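Local structure of putative methyltransferase (Porphyromonas gingivalis, 3LL7) at residues A384-M396 against K400-E410. The protein is a putative methyltransferase, probably transferring a methyl group to a substrate that has not been identified. Numbering follows the deposited sequence. Where two conformers were deposited one is given.
Sequences ADGGEKTLMGTTM and KKVLLLLRKAE. With FMT (formic acid), chain J.
Leu-406 lays its CD1 methyl 3.8 Å from Met-392 CB, two residues along the strand from Thr-390, with which it is paired; a leucine's branched end has the reach for this. On the same face CG2 of Thr-394 fills the notch between Val-402 CG2, 3.7 Å away, and Leu-404 CD1. A beta-branched threonine suits this place: OG1, anti to the backbone N (chi1 -168°), bonds Arg-368 O, while the methyl is left for the apolar neighbours. Just past the strand end, the selenium of selenomethionine Met-396 closes the row against Val-402 CG2.

Strands 389-395 and 401-408 form an antiparallel beta hairpin in the THUMP-like region, lying between strands 364-368 and 337-347 in a mixed sheet. Paired backbone bonds at Thr-390/Leu-406, Met-392/Leu-404 and Thr-394/Val-402 fix its register.

On the other face, buried Leu-391 CD2 meets Leu-405 CD1 at 3.9 Å. Gly-393, lacking a side chain, presents a hollow in which Leu-403 CD2 sits 3.8 Å from Gly-393 CA. Nearer the turn, Lys-401, long and flexible, bends at chi2 (-66°) to bring NZ 2.7 Å from Thr-395 OG1, which also bonds Asn-369 O. At the far end, extended Lys-408 forms a salt bridge, NZ meeting Glu-388 OE1 on its syn side at 2.6 Å.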
ATOM      1  N   ALA A 384      30.338  10.626   1.695  1.00 14.24           N
ATOM      2  CA  ALA A 384      29.447  11.102   2.756  1.00 15.38           C
ATOM      3  C   ALA A 384      28.013  11.159   2.232  1.00 16.11           C
ATOM      4  O   ALA A 384      27.809  11.443   1.046  1.00 15.70           O
ATOM      5  CB  ALA A 384      29.891  12.479   3.197  1.00 15.07           C
ATOM      6  N   ASP A 385      27.040  10.890   3.098  0.50 16.33           N
ATOM      7  CA  ASP A 385      25.649  11.040   2.719  0.50 17.09           C
ATOM      8  C   ASP A 385      25.223  12.485   2.915  0.50 16.95           C
ATOM      9  O   ASP A 385      25.986  13.302   3.452  0.50 16.81           O
ATOM     10  CB  ASP A 385      24.747  10.085   3.499  0.50 17.86           C
ATOM     11  CG  ASP A 385      24.788  10.334   4.978  0.50 19.36           C
ATOM     12  OD1 ASP A 385      25.475  11.295   5.393  0.50 20.79           O
ATOM     13  OD2 ASP A 385      24.137   9.569   5.723  0.50 21.11           O
ATOM     14  N   GLY A 386      24.014  12.795   2.464  1.00 16.76           N
ATOM     15  CA  GLY A 386      23.477  14.133   2.573  1.00 16.41           C
ATOM     16  C   GLY A 386      23.700  14.927   1.305  1.00 16.18           C
ATOM     17  O   GLY A 386      24.236  14.418   0.296  1.00 15.45           O
ATOM     18  N   GLY A 387      23.250  16.169   1.368  1.00 15.79           N
ATOM     19  CA  GLY A 387      23.334  17.086   0.249  1.00 16.49           C
ATOM     20  C   GLY A 387      22.185  16.894  -0.718  1.00 15.60           C
ATOM     21  O   GLY A 387      21.271  16.129  -0.477  1.00 15.24           O
ATOM     22  N   GLU A 388      22.263  17.594  -1.838  1.00 15.72           N
ATOM     23  CA  GLU A 388      21.170  17.640  -2.788  1.00 15.98           C
ATOM     24  C   GLU A 388      21.429  16.808  -4.042  1.00 14.83           C
ATOM     25  O   GLU A 388      20.547  16.671  -4.868  1.00 14.96           O
ATOM     26  CB  GLU A 388      20.912  19.097  -3.195  1.00 17.16           C
ATOM     27  CG  GLU A 388      20.434  19.986  -2.046  1.00 21.87           C
ATOM     28  CD  GLU A 388      19.143  19.485  -1.426  1.00 27.59           C
ATOM     29  OE1 GLU A 388      18.214  19.113  -2.181  1.00 28.09           O
ATOM     30  OE2 GLU A 388      19.057  19.478  -0.176  1.00 30.87           O
ATOM     31  N   LYS A 389      22.633  16.264  -4.178  1.00 13.23           N
ATOM     32  CA  LYS A 389      23.012  15.522  -5.379  1.00 12.89           C
ATOM     33  C   LYS A 389      22.800  14.026  -5.186  1.00 11.28           C
ATOM     34  O   LYS A 389      22.776  13.529  -4.055  1.00 11.37           O
ATOM     35  CB  LYS A 389      24.495  15.757  -5.712  1.00 13.44           C
ATOM     36  CG  LYS A 389      24.952  17.224  -5.814  1.00 16.37           C
ATOM     37  CD  LYS A 389      24.272  17.977  -6.926  1.00 18.56           C
ATOM     38  CE  LYS A 389      24.810  19.427  -7.065  1.00 22.05           C
ATOM     39  NZ  LYS A 389      26.155  19.503  -7.705  1.00 21.67           N
ATOM     40  N   THR A 390      22.710  13.302  -6.293  1.00 11.20           N
ATOM     41  CA  THR A 390      22.592  11.849  -6.284  1.00 10.83           C
ATOM     42  C   THR A 390      23.634  11.250  -7.216  1.00 11.54           C
ATOM     43  O   THR A 390      23.811  11.733  -8.339  1.00 11.67           O
ATOM     44  CB  THR A 390      21.200  11.420  -6.749  1.00 11.66           C
ATOM     45  OG1 THR A 390      20.238  11.897  -5.807  1.00 11.28           O
ATOM     46  CG2 THR A 390      21.066   9.880  -6.866  1.00 11.28           C
ATOM     47  N   LEU A 391      24.312  10.187  -6.747  1.00  9.48           N
ATOM     48  CA  LEU A 391      25.156   9.368  -7.624  1.00 10.08           C
ATOM     49  C   LEU A 391      24.340   8.136  -7.965  1.00  9.51           C
ATOM     50  O   LEU A 391      23.824   7.473  -7.058  1.00  8.88           O
ATOM     51  CB  LEU A 391      26.460   8.992  -6.927  1.00 10.29           C
ATOM     52  CG  LEU A 391      27.600  10.005  -6.968  1.00 15.45           C
ATOM     53  CD1 LEU A 391      28.692   9.627  -5.913  1.00 19.13           C
ATOM     54  CD2 LEU A 391      28.158  10.029  -8.422  1.00 15.11           C
HETATM   55  N   MSE A 392      24.193   7.858  -9.259  1.00  8.35           N
HETATM   56  CA  MSE A 392      23.327   6.777  -9.743  1.00  8.46           C
HETATM   57  C   MSE A 392      24.160   5.753 -10.511  1.00  7.62           C
HETATM   58  O   MSE A 392      24.778   6.065 -11.542  1.00  9.13           O
HETATM   59  CB  MSE A 392      22.209   7.346 -10.663  1.00  7.37           C
HETATM   60  CG  MSE A 392      21.420   6.254 -11.432  1.00  7.98           C
HETATM   61 SE   MSE A 392      20.153   5.350 -10.294  0.75  9.42          SE
HETATM   62  CE  MSE A 392      18.921   6.787  -9.978  1.00 10.40           C
ATOM     63  N   GLY A 393      24.179   4.517 -10.052  1.00  9.09           N
ATOM     64  CA  GLY A 393      24.895   3.476 -10.823  1.00  8.94           C
ATOM     65  C   GLY A 393      23.893   2.812 -11.755  1.00  9.67           C
ATOM     66  O   GLY A 393      22.828   2.424 -11.316  1.00 11.28           O
ATOM     67  N   THR A 394      24.247   2.664 -13.025  1.00  9.19           N
ATOM     68  CA  THR A 394      23.329   2.090 -14.001  1.00  8.69           C
ATOM     69  C   THR A 394      24.114   1.554 -15.190  1.00  8.55           C
ATOM     70  O   THR A 394      25.357   1.596 -15.176  1.00  8.67           O
ATOM     71  CB  THR A 394      22.225   3.120 -14.395  1.00  8.20           C
ATOM     72  OG1 THR A 394      21.163   2.468 -15.132  1.00  9.51           O
ATOM     73  CG2 THR A 394      22.797   4.275 -15.197  1.00 10.54           C
ATOM     74  N   THR A 395      23.373   1.049 -16.182  1.00  7.21           N
ATOM     75  CA  THR A 395      23.936   0.405 -17.365  1.00  7.91           C
ATOM     76  C   THR A 395      23.261   0.976 -18.593  1.00  7.81           C
ATOM     77  O   THR A 395      22.005   1.045 -18.658  1.00  8.22           O
ATOM     78  CB  THR A 395      23.695  -1.105 -17.317  1.00  8.26           C
ATOM     79  OG1 THR A 395      24.214  -1.625 -16.088  1.00  9.36           O
ATOM     80  CG2 THR A 395      24.392  -1.815 -18.512  1.00  8.73           C
HETATM   81  N   MSE A 396      24.087   1.381 -19.573  1.00  6.68           N
HETATM   82  CA  MSE A 396      23.594   1.942 -20.829  1.00  6.60           C
HETATM   83  C   MSE A 396      23.250   0.788 -21.796  1.00  7.19           C
HETATM   84  O   MSE A 396      23.532  -0.371 -21.498  1.00  7.40           O
HETATM   85  CB  MSE A 396      24.658   2.879 -21.466  1.00  6.77           C
HETATM   86  CG  MSE A 396      25.180   3.957 -20.509  1.00  9.32           C
HETATM   87 SE   MSE A 396      23.754   5.048 -19.773  0.75  8.35          SE
HETATM   88  CE  MSE A 396      23.189   5.974 -21.362  1.00 10.72           C
ATOM     89  N   LYS A 400      27.498  -0.906 -21.090  1.00  9.02           N
ATOM     90  CA  LYS A 400      28.529  -0.185 -20.331  1.00  9.67           C
ATOM     91  C   LYS A 400      27.963   0.317 -19.007  1.00  9.58           C
ATOM     92  O   LYS A 400      26.912   0.949 -18.962  1.00  8.85           O
ATOM     93  CB  LYS A 400      29.115   0.988 -21.113  1.00 10.75           C
ATOM     94  CG  LYS A 400      29.935   0.560 -22.353  1.00 13.70           C
ATOM     95  CD  LYS A 400      30.483   1.809 -23.058  1.00 16.46           C
ATOM     96  CE  LYS A 400      31.445   1.459 -24.169  1.00 17.68           C
ATOM     97  NZ  LYS A 400      30.728   0.732 -25.248  1.00 20.91           N
ATOM     98  N   LYS A 401      28.688   0.023 -17.926  1.00  8.70           N
ATOM     99  CA  LYS A 401      28.290   0.463 -16.619  1.00  9.19           C
ATOM    100  C   LYS A 401      28.812   1.862 -16.426  1.00  9.25           C
ATOM    101  O   LYS A 401      29.993   2.158 -16.760  1.00  8.66           O
ATOM    102  CB  LYS A 401      28.910  -0.471 -15.540  1.00  9.29           C
ATOM    103  CG  LYS A 401      28.610  -1.998 -15.708  1.00 11.28           C
ATOM    104  CD  LYS A 401      27.113  -2.347 -15.521  1.00 15.37           C
ATOM    105  CE  LYS A 401      26.719  -3.776 -16.052  1.00 16.08           C
ATOM    106  NZ  LYS A 401      25.243  -4.155 -15.807  1.00 11.27           N
ATOM    107  N   VAL A 402      27.975   2.703 -15.818  1.00  9.56           N
ATOM    108  CA  VAL A 402      28.308   4.117 -15.626  1.00  9.25           C
ATOM    109  C   VAL A 402      27.829   4.568 -14.270  1.00  9.05           C
ATOM    110  O   VAL A 402      26.920   3.961 -13.684  1.00  8.76           O
ATOM    111  CB  VAL A 402      27.631   5.022 -16.721  1.00  8.80           C
ATOM    112  CG1 VAL A 402      28.179   4.674 -18.112  1.00  9.46           C
ATOM    113  CG2 VAL A 402      26.071   4.900 -16.703  1.00  8.53           C
ATOM    114  N   LEU A 403      28.416   5.668 -13.798  1.00  9.22           N
ATOM    115  CA  LEU A 403      27.877   6.425 -12.666  1.00  9.65           C
ATOM    116  C   LEU A 403      27.407   7.764 -13.184  1.00 10.22           C
ATOM    117  O   LEU A 403      28.119   8.443 -13.971  1.00 10.93           O
ATOM    118  CB  LEU A 403      28.972   6.655 -11.575  1.00 10.17           C
ATOM    119  CG  LEU A 403      29.328   5.348 -10.822  1.00 11.53           C
ATOM    120  CD1 LEU A 403      30.629   5.506 -10.026  1.00 12.63           C
ATOM    121  CD2 LEU A 403      28.216   5.025  -9.862  1.00 12.93           C
ATOM    122  N   LEU A 404      26.198   8.139 -12.776  1.00  9.41           N
ATOM    123  CA  LEU A 404      25.680   9.480 -13.115  1.00  9.37           C
ATOM    124  C   LEU A 404      25.669  10.336 -11.876  1.00  9.52           C
ATOM    125  O   LEU A 404      25.184   9.911 -10.816  1.00 10.36           O
ATOM    126  CB  LEU A 404      24.245   9.391 -13.670  1.00  8.48           C
ATOM    127  CG  LEU A 404      23.933   8.306 -14.727  1.00 11.48           C
ATOM    128  CD1 LEU A 404      22.422   8.390 -15.096  1.00 12.85           C
ATOM    129  CD2 LEU A 404      24.820   8.543 -15.972  1.00  9.91           C
ATOM    130  N   LEU A 405      26.185  11.554 -12.028  1.00  8.13           N
ATOM    131  CA  LEU A 405      26.044  12.603 -11.007  1.00  7.85           C
ATOM    132  C   LEU A 405      24.858  13.467 -11.407  1.00  7.25           C
ATOM    133  O   LEU A 405      24.840  14.026 -12.499  1.00  7.80           O
ATOM    134  CB  LEU A 405      27.327  13.452 -10.893  1.00  7.84           C
ATOM    135  CG  LEU A 405      27.209  14.516  -9.777  1.00  9.20           C
ATOM    136  CD1 LEU A 405      27.112  13.771  -8.414  1.00 10.61           C
ATOM    137  CD2 LEU A 405      28.435  15.440  -9.794  1.00 11.36           C
ATOM    138  N   LEU A 406      23.852  13.503 -10.523  1.00  7.59           N
ATOM    139  CA  LEU A 406      22.532  14.092 -10.810  1.00  8.32           C
ATOM    140  C   LEU A 406      22.194  15.143  -9.767  1.00  7.95           C
ATOM    141  O   LEU A 406      22.560  14.989  -8.611  1.00  9.15           O
ATOM    142  CB  LEU A 406      21.452  12.979 -10.742  1.00  6.73           C
ATOM    143  CG  LEU A 406      21.690  11.760 -11.655  1.00  8.56           C
ATOM    144  CD1 LEU A 406      20.612  10.714 -11.404  1.00  7.58           C
ATOM    145  CD2 LEU A 406      21.707  12.218 -13.114  1.00  9.13           C
ATOM    146  N   ARG A 407      21.489  16.200 -10.159  1.00  9.26           N
ATOM    147  CA  ARG A 407      20.802  17.065  -9.199  1.00  9.28           C
ATOM    148  C   ARG A 407      19.294  17.031  -9.482  1.00  9.87           C
ATOM    149  O   ARG A 407      18.899  16.741 -10.589  1.00  8.56           O
ATOM    150  CB  ARG A 407      21.346  18.502  -9.234  1.00 10.38           C
ATOM    151  CG  ARG A 407      21.003  19.296 -10.451  1.00 12.25           C
ATOM    152  CD  ARG A 407      21.336  20.789 -10.226  1.00 13.39           C
ATOM    153  NE  ARG A 407      20.873  21.553 -11.373  1.00 17.78           N
ATOM    154  CZ  ARG A 407      21.565  21.715 -12.498  1.00 20.13           C
ATOM    155  NH1 ARG A 407      21.049  22.426 -13.507  1.00 18.17           N
ATOM    156  NH2 ARG A 407      22.775  21.167 -12.622  1.00 20.02           N
ATOM    157  N   LYS A 408      18.455  17.319  -8.488  1.00 12.06           N
ATOM    158  CA  LYS A 408      16.998  17.404  -8.711  1.00 14.45           C
ATOM    159  C   LYS A 408      16.628  18.429  -9.778  1.00 16.01           C
ATOM    160  O   LYS A 408      17.243  19.481  -9.866  1.00 15.63           O
ATOM    161  CB  LYS A 408      16.262  17.787  -7.434  1.00 15.83           C
ATOM    162  CG  LYS A 408      16.516  16.836  -6.286  1.00 19.96           C
ATOM    163  CD  LYS A 408      16.164  17.575  -4.993  1.00 25.78           C
ATOM    164  CE  LYS A 408      16.397  16.693  -3.776  1.00 29.34           C
ATOM    165  NZ  LYS A 408      16.179  17.542  -2.574  1.00 31.26           N
ATOM    166  N   ALA A 409      15.619  18.120 -10.571  1.00 17.25           N
ATOM    167  CA  ALA A 409      15.180  19.022 -11.616  1.00 20.67           C
ATOM    168  C   ALA A 409      14.399  20.239 -11.073  1.00 22.36           C
ATOM    169  O   ALA A 409      14.395  21.297 -11.713  1.00 24.29           O
ATOM    170  CB  ALA A 409      14.374  18.266 -12.659  1.00 20.68           C
ATOM    171  N   GLU A 410      13.761  20.135  -9.904  1.00 24.21           N
ATOM    172  CA  GLU A 410      13.109  21.350  -9.319  1.00 25.97           C
ATOM    173  C   GLU A 410      13.385  21.620  -7.821  1.00 26.86           C
ATOM    174  O   GLU A 410      14.547  21.778  -7.393  1.00 28.23           O
ATOM    175  CB  GLU A 410      11.582  21.378  -9.618  1.00 25.54           C
TER
HETATM  176  C   FMT J 510      22.278  -6.383 -17.950  1.00 38.69           C
HETATM  177  O1  FMT J 510      22.949  -5.361 -17.789  1.00 38.13           O
HETATM  178  O2  FMT J 510      21.227  -6.628 -17.352  1.00 38.81           O
HETATM  179  O   HOH W   1      19.342  18.493  -6.120  1.00 26.58           O